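Local atomic coordinates of transcriptional regulator (Streptococcus dysgalactiae, PDB entry 4YV9), a protein that probably regulates transcription by binding DNA, acting as the receptor for SHP pheromone peptides in quorum sensing. Residues K7-L12 / N50-L55; E144-G149 / K181-Q186. All coordinates share one frame; numbering follows the deposited sequence.

Contact 1 of 2, residues K7-L12 / N50-L55; sequences KTLRRL and NLLDKL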
ATOM      1  N   LYS B   7      -2.941  27.007   2.804  1.00 52.98           N
ATOM      2  CA  LYS B   7      -2.486  27.089   1.428  1.00 59.72           C
ATOM      3  C   LYS B   7      -2.766  25.814   0.635  1.00 56.51           C
ATOM      4  O   LYS B   7      -3.215  25.852  -0.510  1.00 54.87           O
ATOM      5  CB  LYS B   7      -0.998  27.368   1.411  1.00 62.07           C
ATOM      6  CG  LYS B   7      -0.403  27.381   0.033  1.00 82.58           C
ATOM      7  CD  LYS B   7      -0.961  28.500  -0.833  1.00 91.69           C
ATOM      8  CE  LYS B   7       0.043  28.838  -1.958  1.00 96.53           C
ATOM      9  NZ  LYS B   7       0.350  27.687  -2.872  1.00 90.22           N
ATOM     10  N   THR B   8      -2.476  24.679   1.252  1.00 54.53           N
ATOM     11  CA  THR B   8      -2.666  23.406   0.585  1.00 55.35           C
ATOM     12  C   THR B   8      -4.154  23.098   0.437  1.00 46.63           C
ATOM     13  O   THR B   8      -4.598  22.651  -0.618  1.00 44.34           O
ATOM     14  CB  THR B   8      -1.960  22.287   1.337  1.00 52.69           C
ATOM     15  OG1 THR B   8      -0.562  22.603   1.437  1.00 58.10           O
ATOM     16  CG2 THR B   8      -2.138  20.970   0.600  1.00 52.30           C
ATOM     17  N   LEU B   9      -4.936  23.352   1.482  1.00 43.99           N
ATOM     18  CA  LEU B   9      -6.389  23.220   1.367  1.00 39.84           C
ATOM     19  C   LEU B   9      -6.947  24.043   0.202  1.00 42.71           C
ATOM     20  O   LEU B   9      -7.730  23.553  -0.615  1.00 37.51           O
ATOM     21  CB  LEU B   9      -7.090  23.652   2.662  1.00 38.61           C
ATOM     22  CG  LEU B   9      -8.617  23.609   2.517  1.00 38.52           C
ATOM     23  CD1 LEU B   9      -9.071  22.174   2.260  1.00 40.84           C
ATOM     24  CD2 LEU B   9      -9.326  24.188   3.733  1.00 43.00           C
ATOM     25  N   ARG B  10      -6.547  25.304   0.140  1.00 41.34           N
ATOM     26  CA  ARG B  10      -6.970  26.192  -0.936  1.00 42.10           C
ATOM     27  C   ARG B  10      -6.656  25.601  -2.303  1.00 41.23           C
ATOM     28  O   ARG B  10      -7.504  25.594  -3.187  1.00 39.70           O
ATOM     29  CB  ARG B  10      -6.294  27.556  -0.794  1.00 43.61           C
ATOM     30  CG  ARG B  10      -6.543  28.519  -1.943  1.00 58.72           C
ATOM     31  CD  ARG B  10      -5.791  29.831  -1.695  1.00 63.79           C
ATOM     32  NE  ARG B  10      -5.499  30.558  -2.930  1.00 78.68           N
ATOM     33  CZ  ARG B  10      -4.886  31.740  -2.981  1.00 87.28           C
ATOM     34  NH1 ARG B  10      -4.494  32.339  -1.863  1.00 93.04           N
ATOM     35  NH2 ARG B  10      -4.660  32.324  -4.152  1.00 88.17           N
ATOM     36  N   ARG B  11      -5.421  25.134  -2.469  1.00 44.41           N
ATOM     37  CA  ARG B  11      -4.981  24.561  -3.731  1.00 46.40           C
ATOM     38  C   ARG B  11      -5.801  23.331  -4.102  1.00 44.32           C
ATOM     39  O   ARG B  11      -6.231  23.173  -5.239  1.00 45.36           O
ATOM     40  CB  ARG B  11      -3.500  24.189  -3.660  1.00 52.06           C
ATOM     41  CG  ARG B  11      -2.950  23.577  -4.941  1.00 58.99           C
ATOM     42  CD  ARG B  11      -1.438  23.389  -4.874  1.00 73.02           C
ATOM     43  NE  ARG B  11      -1.037  22.452  -3.828  1.00 75.54           N
ATOM     44  CZ  ARG B  11      -0.969  21.134  -3.992  1.00 79.71           C
ATOM     45  NH1 ARG B  11      -1.281  20.587  -5.162  1.00 79.98           N
ATOM     46  NH2 ARG B  11      -0.593  20.361  -2.981  1.00 80.11           N
ATOM     47  N   LEU B  12      -6.007  22.448  -3.143  1.00 41.66           N
ATOM     48  CA  LEU B  12      -6.742  21.222  -3.434  1.00 45.62           C
ATOM     49  C   LEU B  12      -8.214  21.522  -3.748  1.00 42.30           C
ATOM     50  O   LEU B  12      -8.792  20.964  -4.681  1.00 38.64           O
ATOM     51  CB  LEU B  12      -6.611  20.250  -2.267  1.00 42.07           C
ATOM     52  CG  LEU B  12      -5.204  19.683  -2.084  1.00 49.15           C
ATOM     53  CD1 LEU B  12      -5.077  19.007  -0.738  1.00 56.63           C
ATOM     54  CD2 LEU B  12      -4.881  18.699  -3.189  1.00 54.01           C
ATOM     55  N   ASN B  50     -13.348  17.505   8.487  1.00 36.29           N
ATOM     56  CA  ASN B  50     -14.696  17.696   7.945  1.00 38.49           C
ATOM     57  C   ASN B  50     -14.648  18.303   6.542  1.00 39.43           C
ATOM     58  O   ASN B  50     -15.348  17.851   5.635  1.00 39.49           O
ATOM     59  CB  ASN B  50     -15.509  18.595   8.896  1.00 39.26           C
ATOM     60  CG  ASN B  50     -16.988  18.739   8.489  1.00 38.95           C
ATOM     61  OD1 ASN B  50     -17.635  17.780   8.084  1.00 40.12           O
ATOM     62  ND2 ASN B  50     -17.519  19.953   8.619  1.00 42.11           N
ATOM     63  N   LEU B  51     -13.820  19.334   6.373  1.00 38.12           N
ATOM     64  CA  LEU B  51     -13.615  19.964   5.066  1.00 36.12           C
ATOM     65  C   LEU B  51     -13.064  18.980   4.054  1.00 33.54           C
ATOM     66  O   LEU B  51     -13.539  18.895   2.916  1.00 33.96           O
ATOM     67  CB  LEU B  51     -12.650  21.149   5.175  1.00 36.56           C
ATOM     68  CG  LEU B  51     -13.053  22.343   6.017  1.00 41.95           C
ATOM     69  CD1 LEU B  51     -11.876  23.339   6.140  1.00 39.20           C
ATOM     70  CD2 LEU B  51     -14.269  23.013   5.397  1.00 40.96           C
ATOM     71  N   LEU B  52     -12.028  18.260   4.462  1.00 37.34           N
ATOM     72  CA  LEU B  52     -11.399  17.262   3.613  1.00 33.42           C
ATOM     73  C   LEU B  52     -12.370  16.164   3.175  1.00 36.61           C
ATOM     74  O   LEU B  52     -12.374  15.740   2.020  1.00 34.51           O
ATOM     75  CB  LEU B  52     -10.223  16.635   4.351  1.00 34.04           C
ATOM     76  CG  LEU B  52      -9.053  17.596   4.561  1.00 37.64           C
ATOM     77  CD1 LEU B  52      -7.876  16.867   5.200  1.00 41.50           C
ATOM     78  CD2 LEU B  52      -8.663  18.195   3.218  1.00 35.46           C
ATOM     79  N   ASP B  53     -13.164  15.687   4.121  1.00 35.66           N
ATOM     80  CA  ASP B  53     -14.157  14.668   3.820  1.00 38.02           C
ATOM     81  C   ASP B  53     -15.138  15.166   2.741  1.00 28.35           C
ATOM     82  O   ASP B  53     -15.511  14.410   1.839  1.00 32.13           O
ATOM     83  CB  ASP B  53     -14.892  14.261   5.100  1.00 40.41           C
ATOM     84  CG  ASP B  53     -15.973  13.229   4.851  1.00 42.66           C
ATOM     85  OD1 ASP B  53     -15.720  12.256   4.127  1.00 31.93           O
ATOM     86  OD2 ASP B  53     -17.096  13.397   5.382  1.00 48.28           O
ATOM     87  N   LYS B  54     -15.541  16.423   2.829  1.00 30.35           N
ATOM     88  CA  LYS B  54     -16.396  17.026   1.800  1.00 37.59           C
ATOM     89  C   LYS B  54     -15.712  17.042   0.432  1.00 37.64           C
ATOM     90  O   LYS B  54     -16.373  16.896  -0.604  1.00 29.25           O
ATOM     91  CB  LYS B  54     -16.810  18.441   2.214  1.00 31.93           C
ATOM     92  CG  LYS B  54     -17.793  18.412   3.413  1.00 27.30           C
ATOM     93  CD  LYS B  54     -18.170  19.792   3.916  1.00 33.63           C
ATOM     94  CE  LYS B  54     -19.548  19.650   4.617  1.00 45.58           C
ATOM     95  NZ  LYS B  54     -19.864  20.720   5.558  1.00 51.14           N
ATOM     96  N   LEU B  55     -14.389  17.196   0.440  1.00 34.82           N
ATOM     97  CA  LEU B  55     -13.593  17.123  -0.782  1.00 33.57           C
ATOM     98  C   LEU B  55     -13.155  15.701  -1.148  1.00 33.96           C
ATOM     99  O   LEU B  55     -12.417  15.520  -2.119  1.00 34.15           O
ATOM    100  CB  LEU B  55     -12.346  18.008  -0.644  1.00 31.53           C
ATOM    101  CG  LEU B  55     -12.604  19.504  -0.423  1.00 29.68           C
ATOM    102  CD1 LEU B  55     -11.299  20.202   0.026  1.00 31.74           C
ATOM    103  CD2 LEU B  55     -13.131  20.143  -1.694  1.00 29.25           C
TER
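L9 meets L51, L52 and L55 through the two methyls of its fork. L9 CD2 lies 3.6 Å from CD1 of L51. The other branch is shared: L9 CD1 is 3.7 Å from CD1 of L55 and, more loosely, 4.1 Å from CD2 of L52. The side chain of L9 runs roughly at right angles to those of L51 and L55 and slantwise to that of L52. Its CA-CB bond does not aim at helix 45-54; the turn inward comes further out, where chi1 of 176° swings CG away from the backbone N and carries both methyls across. The three partners all hold CG beside the backbone N, and their spacing along the chain gathers them on one side of helix 45-54 and its C-terminal end. This joins helix 6-15 to helix 45-54 within the small helical bundle of the helix-turn-helix domain. Helix 30-37, probably the recognition helix as in relatives, closes one flank through F36 on L9 and I33 on L51, while F62 covers L12 and L52. Forked aliphatic chains suit a site without polar partners across it; N50 and K54 instead turn to D25, and K16 NZ takes up the carbonyl of L55.

Contact 2 of 2, residues E144-G149 / K181-Q186; sequences EIILLG and KTLVTQ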
ATOM      1  N   GLU B 144       6.995  -0.760  15.218  1.00 35.24           N
ATOM      2  CA  GLU B 144       7.331  -2.030  15.850  1.00 31.58           C
ATOM      3  C   GLU B 144       7.714  -3.071  14.812  1.00 34.49           C
ATOM      4  O   GLU B 144       8.629  -3.867  15.034  1.00 36.20           O
ATOM      5  CB  GLU B 144       6.161  -2.535  16.711  1.00 31.03           C
ATOM      6  CG  GLU B 144       5.928  -1.730  17.984  1.00 40.93           C
ATOM      7  CD  GLU B 144       5.183  -0.405  17.748  1.00 38.72           C
ATOM      8  OE1 GLU B 144       4.441  -0.278  16.748  1.00 39.05           O
ATOM      9  OE2 GLU B 144       5.357   0.518  18.567  1.00 33.77           O
ATOM     10  N   ILE B 145       7.028  -3.053  13.672  1.00 33.83           N
ATOM     11  CA  ILE B 145       7.294  -3.999  12.596  1.00 28.76           C
ATOM     12  C   ILE B 145       8.693  -3.773  12.012  1.00 34.08           C
ATOM     13  O   ILE B 145       9.445  -4.722  11.787  1.00 42.71           O
ATOM     14  CB  ILE B 145       6.223  -3.883  11.462  1.00 32.07           C
ATOM     15  CG1 ILE B 145       4.830  -4.249  11.985  1.00 34.66           C
ATOM     16  CG2 ILE B 145       6.583  -4.781  10.277  1.00 39.94           C
ATOM     17  CD1 ILE B 145       3.710  -3.782  11.037  1.00 33.94           C
ATOM     18  N   ILE B 146       9.048  -2.516  11.774  1.00 33.51           N
ATOM     19  CA  ILE B 146      10.367  -2.205  11.209  1.00 34.34           C
ATOM     20  C   ILE B 146      11.491  -2.495  12.220  1.00 38.54           C
ATOM     21  O   ILE B 146      12.568  -2.995  11.862  1.00 37.22           O
ATOM     22  CB  ILE B 146      10.427  -0.741  10.749  1.00 35.24           C
ATOM     23  CG1 ILE B 146       9.459  -0.514   9.579  1.00 35.26           C
ATOM     24  CG2 ILE B 146      11.867  -0.336  10.356  1.00 35.30           C
ATOM     25  CD1 ILE B 146       9.799  -1.292   8.345  1.00 40.80           C
ATOM     26  N   LEU B 147      11.244  -2.190  13.488  1.00 37.36           N
ATOM     27  CA  LEU B 147      12.211  -2.528  14.524  1.00 37.25           C
ATOM     28  C   LEU B 147      12.479  -4.033  14.536  1.00 38.41           C
ATOM     29  O   LEU B 147      13.631  -4.463  14.478  1.00 40.96           O
ATOM     30  CB  LEU B 147      11.727  -2.060  15.888  1.00 36.38           C
ATOM     31  CG  LEU B 147      11.876  -0.563  16.171  1.00 41.32           C
ATOM     32  CD1 LEU B 147      11.141  -0.220  17.458  1.00 38.01           C
ATOM     33  CD2 LEU B 147      13.376  -0.183  16.264  1.00 35.38           C
ATOM     34  N   LEU B 148      11.415  -4.829  14.590  1.00 38.64           N
ATOM     35  CA  LEU B 148      11.549  -6.279  14.624  1.00 38.73           C
ATOM     36  C   LEU B 148      12.266  -6.799  13.391  1.00 37.51           C
ATOM     37  O   LEU B 148      13.172  -7.621  13.496  1.00 44.21           O
ATOM     38  CB  LEU B 148      10.180  -6.964  14.737  1.00 34.02           C
ATOM     39  CG  LEU B 148      10.198  -8.489  14.602  1.00 39.76           C
ATOM     40  CD1 LEU B 148      10.852  -9.087  15.821  1.00 41.30           C
ATOM     41  CD2 LEU B 148       8.795  -9.064  14.421  1.00 38.91           C
ATOM     42  N   GLY B 149      11.851  -6.312  12.227  1.00 39.23           N
ATOM     43  CA  GLY B 149      12.422  -6.755  10.972  1.00 35.54           C
ATOM     44  C   GLY B 149      13.920  -6.520  10.937  1.00 43.98           C
ATOM     45  O   GLY B 149      14.679  -7.398  10.548  1.00 45.92           O
ATOM     46  N   LYS B 181       0.278  -4.713   6.371  1.00 35.25           N
ATOM     47  CA  LYS B 181      -0.061  -6.115   6.134  1.00 34.07           C
ATOM     48  C   LYS B 181       0.983  -6.771   5.231  1.00 34.21           C
ATOM     49  O   LYS B 181       1.416  -7.911   5.453  1.00 32.69           O
ATOM     50  CB  LYS B 181      -1.461  -6.218   5.518  1.00 34.96           C
ATOM     51  CG  LYS B 181      -1.919  -7.643   5.297  1.00 34.68           C
ATOM     52  CD  LYS B 181      -3.292  -7.693   4.658  1.00 33.19           C
ATOM     53  CE  LYS B 181      -3.773  -9.134   4.509  1.00 37.98           C
ATOM     54  NZ  LYS B 181      -5.202  -9.209   4.047  1.00 39.39           N
ATOM     55  N   THR B 182       1.398  -6.044   4.206  1.00 32.33           N
ATOM     56  CA  THR B 182       2.418  -6.568   3.310  1.00 31.72           C
ATOM     57  C   THR B 182       3.737  -6.782   4.069  1.00 34.92           C
ATOM     58  O   THR B 182       4.384  -7.836   3.933  1.00 34.57           O
ATOM     59  CB  THR B 182       2.585  -5.629   2.098  1.00 34.31           C
ATOM     60  OG1 THR B 182       1.392  -5.702   1.307  1.00 34.06           O
ATOM     61  CG2 THR B 182       3.747  -6.050   1.230  1.00 30.99           C
ATOM     62  N   LEU B 183       4.111  -5.822   4.905  1.00 35.57           N
ATOM     63  CA  LEU B 183       5.306  -5.983   5.735  1.00 36.26           C
ATOM     64  C   LEU B 183       5.176  -7.184   6.673  1.00 38.55           C
ATOM     65  O   LEU B 183       6.095  -8.003   6.759  1.00 34.76           O
ATOM     66  CB  LEU B 183       5.599  -4.713   6.547  1.00 35.95           C
ATOM     67  CG  LEU B 183       6.173  -3.529   5.761  1.00 42.27           C
ATOM     68  CD1 LEU B 183       6.102  -2.238   6.551  1.00 40.11           C
ATOM     69  CD2 LEU B 183       7.606  -3.818   5.374  1.00 45.28           C
ATOM     70  N   VAL B 184       4.059  -7.280   7.390  1.00 34.08           N
ATOM     71  CA  VAL B 184       3.841  -8.424   8.283  1.00 36.79           C
ATOM     72  C   VAL B 184       3.945  -9.760   7.526  1.00 36.92           C
ATOM     73  O   VAL B 184       4.480 -10.754   8.045  1.00 32.91           O
ATOM     74  CB  VAL B 184       2.470  -8.343   8.988  1.00 34.94           C
ATOM     75  CG1 VAL B 184       2.145  -9.672   9.661  1.00 33.68           C
ATOM     76  CG2 VAL B 184       2.463  -7.208  10.014  1.00 36.83           C
ATOM     77  N   THR B 185       3.451  -9.776   6.291  1.00 33.48           N
ATOM     78  CA  THR B 185       3.520 -10.984   5.474  1.00 31.12           C
ATOM     79  C   THR B 185       4.979 -11.327   5.164  1.00 31.23           C
ATOM     80  O   THR B 185       5.407 -12.473   5.310  1.00 36.33           O
ATOM     81  CB  THR B 185       2.707 -10.823   4.174  1.00 27.98           C
ATOM     82  OG1 THR B 185       1.345 -10.491   4.509  1.00 32.32           O
ATOM     83  CG2 THR B 185       2.731 -12.111   3.377  1.00 31.88           C
ATOM     84  N   GLN B 186       5.753 -10.317   4.777  1.00 32.43           N
ATOM     85  CA  GLN B 186       7.165 -10.518   4.487  1.00 37.84           C
ATOM     86  C   GLN B 186       7.936 -11.034   5.702  1.00 40.59           C
ATOM     87  O   GLN B 186       8.729 -11.967   5.580  1.00 38.11           O
ATOM     88  CB  GLN B 186       7.777  -9.218   3.962  1.00 34.61           C
ATOM     89  CG  GLN B 186       7.291  -8.882   2.550  1.00 39.58           C
ATOM     90  CD  GLN B 186       7.552  -7.428   2.131  1.00 47.59           C
ATOM     91  OE1 GLN B 186       7.888  -6.571   2.956  1.00 51.08           O
ATOM     92  NE2 GLN B 186       7.365  -7.147   0.845  1.00 40.54           N
TER
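Where I145 meets L183 and V184, neither segment contributes a ring, though F171 of a nearby loop packs on V184; the flat group gripped on both faces is the carbonyl of K181 on the same helix as the last two. T185 N reaches K181 O from one face, and T185 OG1 from the other, at 2.7 Å and 35° out of the carbonyl plane. A threonine suits this place because its hydroxyl can fold back on its own helix. Across the contact, everything is aliphatic. I145 straddles two residues: its CG2 rests 3.9 Å from CB of L183, while CD1 reaches to 3.8 Å from CG2 of V184. With chi1 at -63°, CG2 stands anti to the backbone N and CG1 to the carbonyl carbon, which splits the beta-branch between those targets. I145 and V184 cross nearly at right angles. Further along, I146 CD1 comes within 4.2 Å of L183 CD1, and both I146 and L183 also pack on the bound peptide. The axes of segments 144-149 and 181-186 come within 10.5 Å and run nearly parallel, at 23°, consistent with the TPR-like repeat domain. M167 and V168 of helix 157-169 cover V184, and helix 124-136 lies against L147 and L148.

How the contacts relate
The two contacts follow one another along the chain and belong to different parts of it: contact 1 to the helix-turn-helix domain, contact 2 to the helical repeat domain that holds the peptide. Their centres are about 32 Å apart and their nearest atoms about 23 Å, so they do not touch. The centre of contact 2 lies about 5 Å from the centre of the chain, that of contact 1 about 29 Å. The dimer brings the two domains together instead: R11 of contact 1 bonds to Q139 of the second subunit, and E144 of contact 2 makes a salt bridge with K16 of that subunit. The helix-turn-helix domain of one chain thus sits beside the repeat domain of the other.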